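Local coordinates for protein techylectin-5A (Tachypleus tridentatus, PDB 1JC9) that acts as a horseshoe crab innate immunity lectin that recognises acetyl groups on microbial and other cells and agglutinates them, at residues 209-214 against 225-230; 188-193 against 215-220; 92-97 against 121-126. All blocks are in the same frame, centred on the assembly; numbering follows the deposited sequence.

Contact 1: 209-214 against 225-230; sequences TYKGGW and NGLYLN. With NAG (2-acetamido-2-deoxy-beta-D-glucopyranose), chain B.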
loop_
_atom_site.group_PDB
_atom_site.type_symbol
_atom_site.label_atom_id
_atom_site.label_comp_id
_atom_site.label_asym_id
_atom_site.label_seq_id
_atom_site.Cartn_x
_atom_site.Cartn_y
_atom_site.Cartn_z
ATOM N N THR A 209 3.220 17.568 6.542
ATOM C CA THR A 209 2.089 17.812 7.426
ATOM C C THR A 209 1.438 16.508 7.870
ATOM O O THR A 209 1.146 16.329 9.051
ATOM C CB THR A 209 1.005 18.675 6.737
ATOM O OG1 THR A 209 1.586 19.904 6.285
ATOM C CG2 THR A 209 -0.132 18.987 7.712
ATOM N N TYR A 210 1.229 15.597 6.923
ATOM C CA TYR A 210 0.577 14.327 7.218
ATOM C C TYR A 210 1.481 13.115 7.437
ATOM O O TYR A 210 1.014 11.981 7.563
ATOM C CB TYR A 210 -0.505 14.091 6.169
ATOM C CG TYR A 210 -1.497 15.233 6.218
ATOM C CD1 TYR A 210 -2.288 15.437 7.352
ATOM C CD2 TYR A 210 -1.575 16.170 5.189
ATOM C CE1 TYR A 210 -3.122 16.546 7.465
ATOM C CE2 TYR A 210 -2.410 17.285 5.294
ATOM C CZ TYR A 210 -3.176 17.465 6.438
ATOM O OH TYR A 210 -3.988 18.571 6.565
ATOM N N LYS A 211 2.784 13.381 7.473
ATOM C CA LYS A 211 3.804 12.390 7.810
ATOM C C LYS A 211 4.085 11.110 7.027
ATOM O O LYS A 211 4.766 10.226 7.546
ATOM C CB LYS A 211 3.596 12.004 9.278
ATOM C CG LYS A 211 3.490 13.198 10.214
ATOM C CD LYS A 211 4.766 14.025 10.188
ATOM C CE LYS A 211 4.732 15.160 11.205
ATOM N NZ LYS A 211 3.751 16.215 10.834
ATOM N N GLY A 212 3.597 10.976 5.803
ATOM C CA GLY A 212 3.889 9.744 5.094
ATOM C C GLY A 212 4.388 9.916 3.675
ATOM O O GLY A 212 4.632 11.031 3.221
ATOM N N GLY A 213 4.574 8.789 2.998
ATOM C CA GLY A 213 4.978 8.783 1.608
ATOM C C GLY A 213 3.690 8.313 0.957
ATOM O O GLY A 213 3.253 7.187 1.200
ATOM N N TRP A 214 3.074 9.152 0.133
ATOM C CA TRP A 214 1.793 8.789 -0.458
ATOM C C TRP A 214 1.551 9.607 -1.717
ATOM O O TRP A 214 2.304 10.536 -2.016
ATOM C CB TRP A 214 0.705 9.089 0.584
ATOM C CG TRP A 214 -0.606 8.369 0.418
ATOM C CD1 TRP A 214 -1.819 8.930 0.116
ATOM C CD2 TRP A 214 -0.849 6.973 0.617
ATOM N NE1 TRP A 214 -2.800 7.966 0.119
ATOM C CE2 TRP A 214 -2.233 6.756 0.424
ATOM C CE3 TRP A 214 -0.031 5.880 0.942
ATOM C CZ2 TRP A 214 -2.818 5.492 0.546
ATOM C CZ3 TRP A 214 -0.614 4.621 1.062
ATOM C CH2 TRP A 214 -1.994 4.439 0.864
ATOM N N ASN A 225 0.228 5.308 5.201
ATOM C CA ASN A 225 1.637 5.326 5.580
ATOM C C ASN A 225 1.896 6.424 6.612
ATOM O O ASN A 225 3.036 6.852 6.796
ATOM C CB ASN A 225 2.538 5.548 4.362
ATOM C CG ASN A 225 2.613 4.328 3.464
ATOM O OD1 ASN A 225 2.386 3.200 3.908
ATOM N ND2 ASN A 225 2.950 4.544 2.197
ATOM N N GLY A 226 0.836 6.868 7.289
ATOM C CA GLY A 226 0.979 7.913 8.289
ATOM C C GLY A 226 1.482 7.402 9.630
ATOM O O GLY A 226 1.891 6.248 9.752
ATOM N N LEU A 227 1.451 8.267 10.640
ATOM C CA LEU A 227 1.908 7.907 11.980
ATOM C C LEU A 227 1.034 6.824 12.589
ATOM O O LEU A 227 -0.174 6.793 12.366
ATOM C CB LEU A 227 1.897 9.136 12.905
ATOM C CG LEU A 227 2.715 10.361 12.484
ATOM C CD1 LEU A 227 2.629 11.422 13.568
ATOM C CD2 LEU A 227 4.165 9.974 12.248
ATOM N N TYR A 228 1.652 5.932 13.355
ATOM C CA TYR A 228 0.920 4.859 14.010
ATOM C C TYR A 228 0.442 5.403 15.351
ATOM O O TYR A 228 1.132 5.254 16.360
ATOM C CB TYR A 228 1.831 3.655 14.255
ATOM C CG TYR A 228 1.063 2.404 14.604
ATOM C CD1 TYR A 228 0.530 1.592 13.602
ATOM C CD2 TYR A 228 0.810 2.064 15.934
ATOM C CE1 TYR A 228 -0.239 0.474 13.911
ATOM C CE2 TYR A 228 0.036 0.945 16.257
ATOM C CZ TYR A 228 -0.485 0.160 15.239
ATOM O OH TYR A 228 -1.263 -0.929 15.541
ATOM N N LEU A 229 -0.729 6.031 15.361
ATOM C CA LEU A 229 -1.272 6.619 16.584
ATOM C C LEU A 229 -2.216 5.695 17.349
ATOM O O LEU A 229 -2.696 6.033 18.431
ATOM C CB LEU A 229 -1.961 7.943 16.254
ATOM C CG LEU A 229 -1.014 8.940 15.580
ATOM C CD1 LEU A 229 -1.773 10.197 15.199
ATOM C CD2 LEU A 229 0.145 9.267 16.520
ATOM N N ASN A 230 -2.495 4.534 16.766
ATOM C CA ASN A 230 -3.324 3.519 17.404
ATOM C C ASN A 230 -4.643 3.987 18.020
ATOM O O ASN A 230 -4.757 4.101 19.237
ATOM C CB ASN A 230 -2.476 2.809 18.466
ATOM C CG ASN A 230 -3.166 1.602 19.057
ATOM O OD1 ASN A 230 -3.926 0.911 18.380
ATOM N ND2 ASN A 230 -2.886 1.326 20.326
HETATM C C1 NAG B . -9.840 17.724 2.952
HETATM C C2 NAG B . -8.416 18.248 3.460
HETATM C C3 NAG B . -8.588 19.734 3.956
HETATM C C4 NAG B . -9.013 20.532 2.745
HETATM C C5 NAG B . -10.379 19.955 2.225
HETATM C C6 NAG B . -10.867 20.692 0.974
HETATM C C7 NAG B . -6.851 16.625 4.329
HETATM C C8 NAG B . -6.315 15.735 5.407
HETATM N N2 NAG B . -7.965 17.404 4.577
HETATM O O1 NAG B . -9.806 16.346 2.462
HETATM O O3 NAG B . -7.347 20.265 4.417
HETATM O O4 NAG B . -9.186 21.946 3.120
HETATM O O5 NAG B . -10.294 18.546 1.848
HETATM O O6 NAG B . -12.122 20.013 0.656
HETATM O O7 NAG B . -6.253 16.627 3.225
HETATM O O HOH W 1 4.557 8.062 8.957
#

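Contact 2: 188-193 against 215-220; sequences NGHNFS and WYDRCH. With NAG (2-acetamido-2-deoxy-beta-D-glucopyranose), chain B.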
loop_
_atom_site.group_PDB
_atom_site.type_symbol
_atom_site.label_atom_id
_atom_site.label_comp_id
_atom_site.label_asym_id
_atom_site.label_seq_id
_atom_site.Cartn_x
_atom_site.Cartn_y
_atom_site.Cartn_z
ATOM N N ASN A 188 -6.202 9.066 -7.439
ATOM C CA ASN A 188 -5.924 8.645 -8.803
ATOM C C ASN A 188 -5.271 9.780 -9.593
ATOM O O ASN A 188 -5.681 10.931 -9.478
ATOM C CB ASN A 188 -7.232 8.203 -9.482
ATOM C CG ASN A 188 -7.027 7.737 -10.916
ATOM O OD1 ASN A 188 -6.050 7.057 -11.234
ATOM N ND2 ASN A 188 -7.963 8.087 -11.786
ATOM N N GLY A 189 -4.242 9.447 -10.374
ATOM C CA GLY A 189 -3.558 10.435 -11.191
ATOM C C GLY A 189 -2.609 11.405 -10.504
ATOM O O GLY A 189 -2.249 12.422 -11.085
ATOM N N HIS A 190 -2.186 11.105 -9.283
ATOM C CA HIS A 190 -1.278 11.993 -8.566
ATOM C C HIS A 190 0.122 11.414 -8.411
ATOM O O HIS A 190 0.303 10.194 -8.434
ATOM C CB HIS A 190 -1.865 12.322 -7.191
ATOM C CG HIS A 190 -3.022 13.268 -7.251
ATOM N ND1 HIS A 190 -2.863 14.636 -7.247
ATOM C CD2 HIS A 190 -4.352 13.045 -7.389
ATOM C CE1 HIS A 190 -4.041 15.217 -7.381
ATOM N NE2 HIS A 190 -4.962 14.274 -7.470
ATOM N N ASN A 191 1.111 12.293 -8.262
ATOM C CA ASN A 191 2.495 11.860 -8.089
ATOM C C ASN A 191 2.671 11.361 -6.666
ATOM O O ASN A 191 1.831 11.603 -5.804
ATOM C CB ASN A 191 3.476 13.021 -8.289
ATOM C CG ASN A 191 3.214 13.803 -9.551
ATOM O OD1 ASN A 191 3.269 13.245 -10.646
ATOM N ND2 ASN A 191 2.915 15.093 -9.380
ATOM N N PHE A 192 3.774 10.669 -6.424
ATOM C CA PHE A 192 4.073 10.181 -5.092
ATOM C C PHE A 192 4.878 11.299 -4.432
ATOM O O PHE A 192 5.702 11.933 -5.092
ATOM C CB PHE A 192 4.931 8.920 -5.171
ATOM C CG PHE A 192 4.992 8.149 -3.886
ATOM C CD1 PHE A 192 3.942 7.312 -3.513
ATOM C CD2 PHE A 192 6.101 8.251 -3.048
ATOM C CE1 PHE A 192 3.993 6.582 -2.328
ATOM C CE2 PHE A 192 6.163 7.526 -1.858
ATOM C CZ PHE A 192 5.105 6.688 -1.497
ATOM N N SER A 193 4.633 11.559 -3.149
ATOM C CA SER A 193 5.381 12.590 -2.430
ATOM C C SER A 193 5.959 12.030 -1.134
ATOM O O SER A 193 5.415 11.089 -0.555
ATOM C CB SER A 193 4.492 13.790 -2.086
ATOM O OG SER A 193 4.110 14.518 -3.238
ATOM N N TRP A 215 0.500 9.257 -2.455
ATOM C CA TRP A 215 0.135 9.984 -3.669
ATOM C C TRP A 215 -0.777 11.131 -3.226
ATOM O O TRP A 215 -1.957 11.180 -3.576
ATOM C CB TRP A 215 -0.604 9.054 -4.638
ATOM C CG TRP A 215 0.232 7.902 -5.131
ATOM C CD1 TRP A 215 1.080 7.900 -6.206
ATOM C CD2 TRP A 215 0.338 6.599 -4.534
ATOM N NE1 TRP A 215 1.707 6.680 -6.313
ATOM C CE2 TRP A 215 1.270 5.863 -5.301
ATOM C CE3 TRP A 215 -0.263 5.985 -3.427
ATOM C CZ2 TRP A 215 1.616 4.541 -4.995
ATOM C CZ3 TRP A 215 0.082 4.670 -3.120
ATOM C CH2 TRP A 215 1.014 3.963 -3.905
ATOM N N TYR A 216 -0.215 12.044 -2.446
ATOM C CA TYR A 216 -0.955 13.182 -1.916
ATOM C C TYR A 216 -1.546 14.121 -2.957
ATOM O O TYR A 216 -0.936 14.389 -3.997
ATOM C CB TYR A 216 -0.062 13.984 -0.968
ATOM C CG TYR A 216 0.246 13.281 0.335
ATOM C CD1 TYR A 216 -0.773 12.978 1.241
ATOM C CD2 TYR A 216 1.557 12.947 0.681
ATOM C CE1 TYR A 216 -0.497 12.367 2.460
ATOM C CE2 TYR A 216 1.845 12.333 1.901
ATOM C CZ TYR A 216 0.807 12.051 2.783
ATOM O OH TYR A 216 1.072 11.462 3.997
ATOM N N ASP A 217 -2.739 14.622 -2.649
ATOM C CA ASP A 217 -3.465 15.552 -3.509
ATOM C C ASP A 217 -3.507 16.919 -2.826
ATOM O O ASP A 217 -2.592 17.725 -2.990
ATOM C CB ASP A 217 -4.894 15.048 -3.738
ATOM C CG ASP A 217 -5.691 15.948 -4.661
ATOM O OD1 ASP A 217 -6.909 15.703 -4.815
ATOM O OD2 ASP A 217 -5.103 16.894 -5.236
ATOM N N ARG A 218 -4.562 17.160 -2.045
ATOM C CA ARG A 218 -4.748 18.424 -1.329
ATOM C C ARG A 218 -5.515 18.267 -0.008
ATOM O O ARG A 218 -6.470 19.006 0.219
ATOM C CB ARG A 218 -5.544 19.402 -2.190
ATOM C CG ARG A 218 -4.848 19.987 -3.393
ATOM C CD ARG A 218 -5.906 20.593 -4.313
ATOM N NE ARG A 218 -5.402 21.695 -5.132
ATOM C CZ ARG A 218 -5.098 22.900 -4.657
ATOM N NH1 ARG A 218 -5.245 23.169 -3.363
ATOM N NH2 ARG A 218 -4.654 23.843 -5.477
ATOM N N CYS A 219 -5.120 17.352 0.878
ATOM C CA CYS A 219 -3.978 16.471 0.702
ATOM C C CYS A 219 -4.365 14.996 0.577
ATOM O O CYS A 219 -3.788 14.267 -0.238
ATOM C CB CYS A 219 -3.028 16.631 1.882
ATOM S SG CYS A 219 -2.050 18.168 1.907
ATOM N N HIS A 220 -5.332 14.548 1.382
ATOM C CA HIS A 220 -5.730 13.141 1.330
ATOM C C HIS A 220 -7.071 12.803 1.964
ATOM O O HIS A 220 -7.668 13.608 2.681
ATOM C CB HIS A 220 -4.672 12.277 2.024
ATOM C CG HIS A 220 -4.740 12.332 3.519
ATOM N ND1 HIS A 220 -5.771 11.762 4.238
ATOM C CD2 HIS A 220 -3.926 12.918 4.429
ATOM C CE1 HIS A 220 -5.587 11.992 5.526
ATOM N NE2 HIS A 220 -4.476 12.693 5.669
HETATM C C1 NAG B . -9.840 17.724 2.952
HETATM C C2 NAG B . -8.416 18.248 3.460
HETATM C C3 NAG B . -8.588 19.734 3.956
HETATM C C4 NAG B . -9.013 20.532 2.745
HETATM C C5 NAG B . -10.379 19.955 2.225
HETATM C C6 NAG B . -10.867 20.692 0.974
HETATM C C7 NAG B . -6.851 16.625 4.329
HETATM C C8 NAG B . -6.315 15.735 5.407
HETATM N N2 NAG B . -7.965 17.404 4.577
HETATM O O1 NAG B . -9.806 16.346 2.462
HETATM O O3 NAG B . -7.347 20.265 4.417
HETATM O O4 NAG B . -9.186 21.946 3.120
HETATM O O5 NAG B . -10.294 18.546 1.848
HETATM O O6 NAG B . -12.122 20.013 0.656
HETATM O O7 NAG B . -6.253 16.627 3.225
HETATM O O HOH W 2 -7.698 14.779 -7.157
HETATM O O HOH W 3 1.797 13.865 -4.264
#

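Contact 3: 92-97 against 121-126; sequences IQRRGN and KDFWLG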
loop_
_atom_site.group_PDB
_atom_site.type_symbol
_atom_site.label_atom_id
_atom_site.label_comp_id
_atom_site.label_asym_id
_atom_site.label_seq_id
_atom_site.Cartn_x
_atom_site.Cartn_y
_atom_site.Cartn_z
ATOM N N ILE A 92 1.870 -5.770 -0.504
ATOM C CA ILE A 92 2.850 -4.733 -0.795
ATOM C C ILE A 92 3.035 -3.734 0.343
ATOM O O ILE A 92 3.955 -2.920 0.304
ATOM C CB ILE A 92 2.492 -3.952 -2.092
ATOM C CG1 ILE A 92 1.188 -3.174 -1.907
ATOM C CG2 ILE A 92 2.377 -4.918 -3.268
ATOM C CD1 ILE A 92 0.836 -2.283 -3.098
ATOM N N GLN A 93 2.168 -3.796 1.352
ATOM C CA GLN A 93 2.261 -2.892 2.501
ATOM C C GLN A 93 1.490 -3.445 3.689
ATOM O O GLN A 93 0.467 -4.105 3.517
ATOM C CB GLN A 93 1.700 -1.501 2.157
ATOM C CG GLN A 93 1.873 -0.460 3.282
ATOM C CD GLN A 93 0.632 -0.273 4.156
ATOM O OE1 GLN A 93 -0.182 -1.183 4.315
ATOM N NE2 GLN A 93 0.495 0.915 4.737
ATOM N N ARG A 94 1.990 -3.183 4.893
ATOM C CA ARG A 94 1.317 -3.617 6.112
ATOM C C ARG A 94 1.690 -2.737 7.299
ATOM O O ARG A 94 2.842 -2.337 7.448
ATOM C CB ARG A 94 1.655 -5.074 6.460
ATOM C CG ARG A 94 0.918 -5.559 7.714
ATOM C CD ARG A 94 1.344 -6.953 8.171
ATOM N NE ARG A 94 1.010 -8.005 7.209
ATOM C CZ ARG A 94 1.913 -8.757 6.585
ATOM N NH1 ARG A 94 3.207 -8.575 6.820
ATOM N NH2 ARG A 94 1.524 -9.695 5.731
ATOM N N ARG A 95 0.696 -2.432 8.130
ATOM C CA ARG A 95 0.888 -1.645 9.344
ATOM C C ARG A 95 0.312 -2.490 10.479
ATOM O O ARG A 95 -0.721 -3.140 10.318
ATOM C CB ARG A 95 0.133 -0.307 9.281
ATOM C CG ARG A 95 0.550 0.627 8.152
ATOM C CD ARG A 95 2.055 0.873 8.127
ATOM N NE ARG A 95 2.566 1.581 9.300
ATOM C CZ ARG A 95 2.461 2.894 9.500
ATOM N NH1 ARG A 95 1.851 3.675 8.609
ATOM N NH2 ARG A 95 3.005 3.437 10.581
ATOM N N GLY A 96 0.994 -2.491 11.615
ATOM C CA GLY A 96 0.536 -3.252 12.762
ATOM C C GLY A 96 1.355 -2.839 13.965
ATOM O O GLY A 96 2.254 -2.011 13.836
ATOM N N ASN A 97 1.050 -3.392 15.132
ATOM C CA ASN A 97 1.803 -3.060 16.336
ATOM C C ASN A 97 2.903 -4.109 16.470
ATOM O O ASN A 97 2.726 -5.112 17.156
ATOM C CB ASN A 97 0.895 -3.107 17.562
ATOM C CG ASN A 97 1.496 -2.393 18.755
ATOM O OD1 ASN A 97 2.709 -2.433 18.969
ATOM N ND2 ASN A 97 0.650 -1.740 19.546
ATOM N N LYS A 121 6.129 -8.391 9.041
ATOM C CA LYS A 121 5.645 -7.413 10.009
ATOM C C LYS A 121 5.185 -6.182 9.241
ATOM O O LYS A 121 4.487 -6.321 8.236
ATOM C CB LYS A 121 6.758 -7.074 10.998
ATOM C CG LYS A 121 7.157 -8.287 11.828
ATOM C CD LYS A 121 8.282 -7.996 12.799
ATOM C CE LYS A 121 8.576 -9.228 13.649
ATOM N NZ LYS A 121 9.724 -9.008 14.578
ATOM N N ASP A 122 5.555 -4.986 9.693
ATOM C CA ASP A 122 5.150 -3.778 8.976
ATOM C C ASP A 122 6.216 -3.386 7.956
ATOM O O ASP A 122 7.411 -3.398 8.256
ATOM C CB ASP A 122 4.852 -2.627 9.954
ATOM C CG ASP A 122 5.920 -2.456 11.031
ATOM O OD1 ASP A 122 6.700 -3.398 11.282
ATOM O OD2 ASP A 122 5.959 -1.369 11.646
ATOM N N PHE A 123 5.785 -3.051 6.740
ATOM C CA PHE A 123 6.733 -2.711 5.684
ATOM C C PHE A 123 6.087 -2.019 4.487
ATOM O O PHE A 123 4.867 -1.895 4.402
ATOM C CB PHE A 123 7.393 -3.987 5.162
ATOM C CG PHE A 123 6.469 -4.835 4.321
ATOM C CD1 PHE A 123 5.418 -5.540 4.909
ATOM C CD2 PHE A 123 6.603 -4.869 2.933
ATOM C CE1 PHE A 123 4.512 -6.262 4.129
ATOM C CE2 PHE A 123 5.702 -5.588 2.140
ATOM C CZ PHE A 123 4.655 -6.284 2.737
ATOM N N TRP A 124 6.947 -1.581 3.569
ATOM C CA TRP A 124 6.559 -0.957 2.310
ATOM C C TRP A 124 7.467 -1.682 1.327
ATOM O O TRP A 124 8.688 -1.609 1.445
ATOM C CB TRP A 124 6.867 0.542 2.294
ATOM C CG TRP A 124 6.551 1.176 0.958
ATOM C CD1 TRP A 124 7.444 1.550 -0.007
ATOM C CD2 TRP A 124 5.249 1.486 0.442
ATOM N NE1 TRP A 124 6.776 2.078 -1.093
ATOM C CE2 TRP A 124 5.429 2.049 -0.841
ATOM C CE3 TRP A 124 3.946 1.344 0.941
ATOM C CZ2 TRP A 124 4.356 2.473 -1.632
ATOM C CZ3 TRP A 124 2.878 1.766 0.152
ATOM C CH2 TRP A 124 3.094 2.323 -1.120
ATOM N N LEU A 125 6.878 -2.391 0.369
ATOM C CA LEU A 125 7.660 -3.171 -0.583
ATOM C C LEU A 125 8.706 -2.402 -1.385
ATOM O O LEU A 125 9.783 -2.926 -1.650
ATOM C CB LEU A 125 6.722 -3.917 -1.543
ATOM C CG LEU A 125 7.374 -5.000 -2.406
ATOM C CD1 LEU A 125 7.911 -6.115 -1.507
ATOM C CD2 LEU A 125 6.356 -5.558 -3.390
ATOM N N GLY A 126 8.396 -1.170 -1.776
ATOM C CA GLY A 126 9.336 -0.387 -2.570
ATOM C C GLY A 126 8.682 0.003 -3.882
ATOM O O GLY A 126 8.132 -0.851 -4.576
HETATM O O HOH W 4 3.388 -0.099 11.492
HETATM O O HOH W 5 5.470 -1.672 14.449
#

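Contact 1: 209-214 against 225-230
Asn225 and Gly213 make the one direct hydrogen bond between these two segments of the fibrinogen C-terminal fold. Segment 209-214 comes off the end of helix 206-210; Lys211, with positive phi, is the first residue to leave helical angles. From there the chain runs from Leu227, past Gly226, to Asn225, so the two segments pass in opposite order. Asn225 ND2 donates to Gly213 O at 2.8 Å. The bond is nearly straight, 173° at the hydrogen, and the acceptor lies in the amide plane. The same ND2 sits at the edge of the Trp214 indole, 3.5 Å from CE3, with amide and ring planes almost perpendicular. At the other end, Leu227 lays its CG and CD2 against the first two methylenes of Lys211, with CD2 3.6 Å from Lys211 CB. Water 1 bridges the two backbones between these points, reaching Lys211 O and Asn225 O. Gly212 makes a close backbone approach, its CA 3.5 Å from Asn225 O.

Further out, the Lys211 chain bends at chi2 and chi4 and turns its amine back to the helix end, where NZ bonds Thr209 O and also Gln208 O. Asn225 OD1 accepts from Gln93 NE2, so both ends of the amide are held. Tyr210 faces the sugar pocket instead. Its chi1 of -59° turns the ring away from 225-230 to the pocket, where it packs edge-to-face with His220 and touches Tyr236. Over one face of the Tyr210 ring lies the acetyl methyl of the bound N-acetylglucosamine, with NAG C8 3.7 Å from Tyr210 CZ.

Contact 2: 188-193 against 215-220
Phe192 meets Trp215 edge-to-face, the main aromatic contact between two loops beside the acetyl-sugar pocket. The planes are 78° apart, and Phe192 CD1 comes over the indole face, 3.5 Å from Trp215 CE2. Phe192 CG is anti to its backbone N (chi1 -165°), which sets the ring edge, at CD1, against the indole face. From outside, Trp215 NE1 is fixed by a hydrogen bond to Tyr169 O. A CH-pi contact joins His190 and Asp217: Asp217 CB lies over one face of the imidazole, 3.9 Å from the ring centroid.

A backbone carbonyl adds a weaker polar contact. Trp215 CA points its hydrogen at Asn191 O, 3.2 Å away.

Waters supply the conventional bonds across the contact. Water 3 donates to Asn191 O and Tyr216 O and accepts from Ser193 OG, whose hydroxyl also meets His199 N. Water 2 links His190 NE2 with Asp217 OD1.

Ligand bonds come from the far end of 215-220. The peptide before Cys219 is cis, which probably helps turn two successive amides to one acceptor: Cys219 N is 2.7 Å and His220 N 2.9 Å from NAG O7. NAG C8 lies over the His220 ring. This double grip on the carbonyl, with the methyl against an aromatic face, fits recognition of the acetyl group itself.

Contact 3: 92-97 against 121-126
Arg94 and Phe123 form an antiparallel hydrogen-bonded pair. Arg94 N donates to Phe123 O at 3.2 Å, and Phe123 N returns a bond to Arg94 O at 3.1 Å. Beyond the neighbouring Gln93-Trp124 pair, Leu125 N reaches Ile92 O at 3.0 Å.

The Arg94 side chain adds a fourth bond. Its chain is extended until chi3, where a bend (-65°) brings NH1 to Lys121 O at 3.0 Å, on a carbonyl lone pair and near the guanidinium plane. NH1 also serves Ile119 O, and NE makes a salt bridge to Glu256, so the buried guanidinium is probably largely compensated.

Gln93 CG packs at the edge of the Trp124 indole, 3.6 Å from CE3. Arg95 gives NE to water 4 and NH1 to Gly226 O and Leu224 O. That water donates to Asp122 OD2, 2.9 Å away, and to Gly96 O. Water 5 joins the same two acceptors, and Asn100 ND2 also donates to Asp122 OD2.

On the other flank, Ile92 and Gln93 both face Met257 of strand 250-261. This is a classic beta bulge, within the central antiparallel sheet of the fibrinogen C-terminal domain.

In the fold
All three contacts lie in one fibrinogen C-terminal domain. Contact 3 comes first along the chain and closes before the others open. Contacts 1 and 2 interleave, their segments running 188-193, 209-214, 215-220 and 225-230. Contact 3 is in the antiparallel sheet; the other two are built from loops around helix 206-210. The centres of contacts 1 and 2 are 14 Å apart, those of 1 and 3 are 13 Å apart, and those of 2 and 3 are 20 Å apart. Contact 1 lies against both others. Trp124 of contact 3 also packs on Trp215 and Phe192 of contact 2. The pocket loops are thus joined continuously to the sheet, and contacts 1 and 2 both reach the bound sugar.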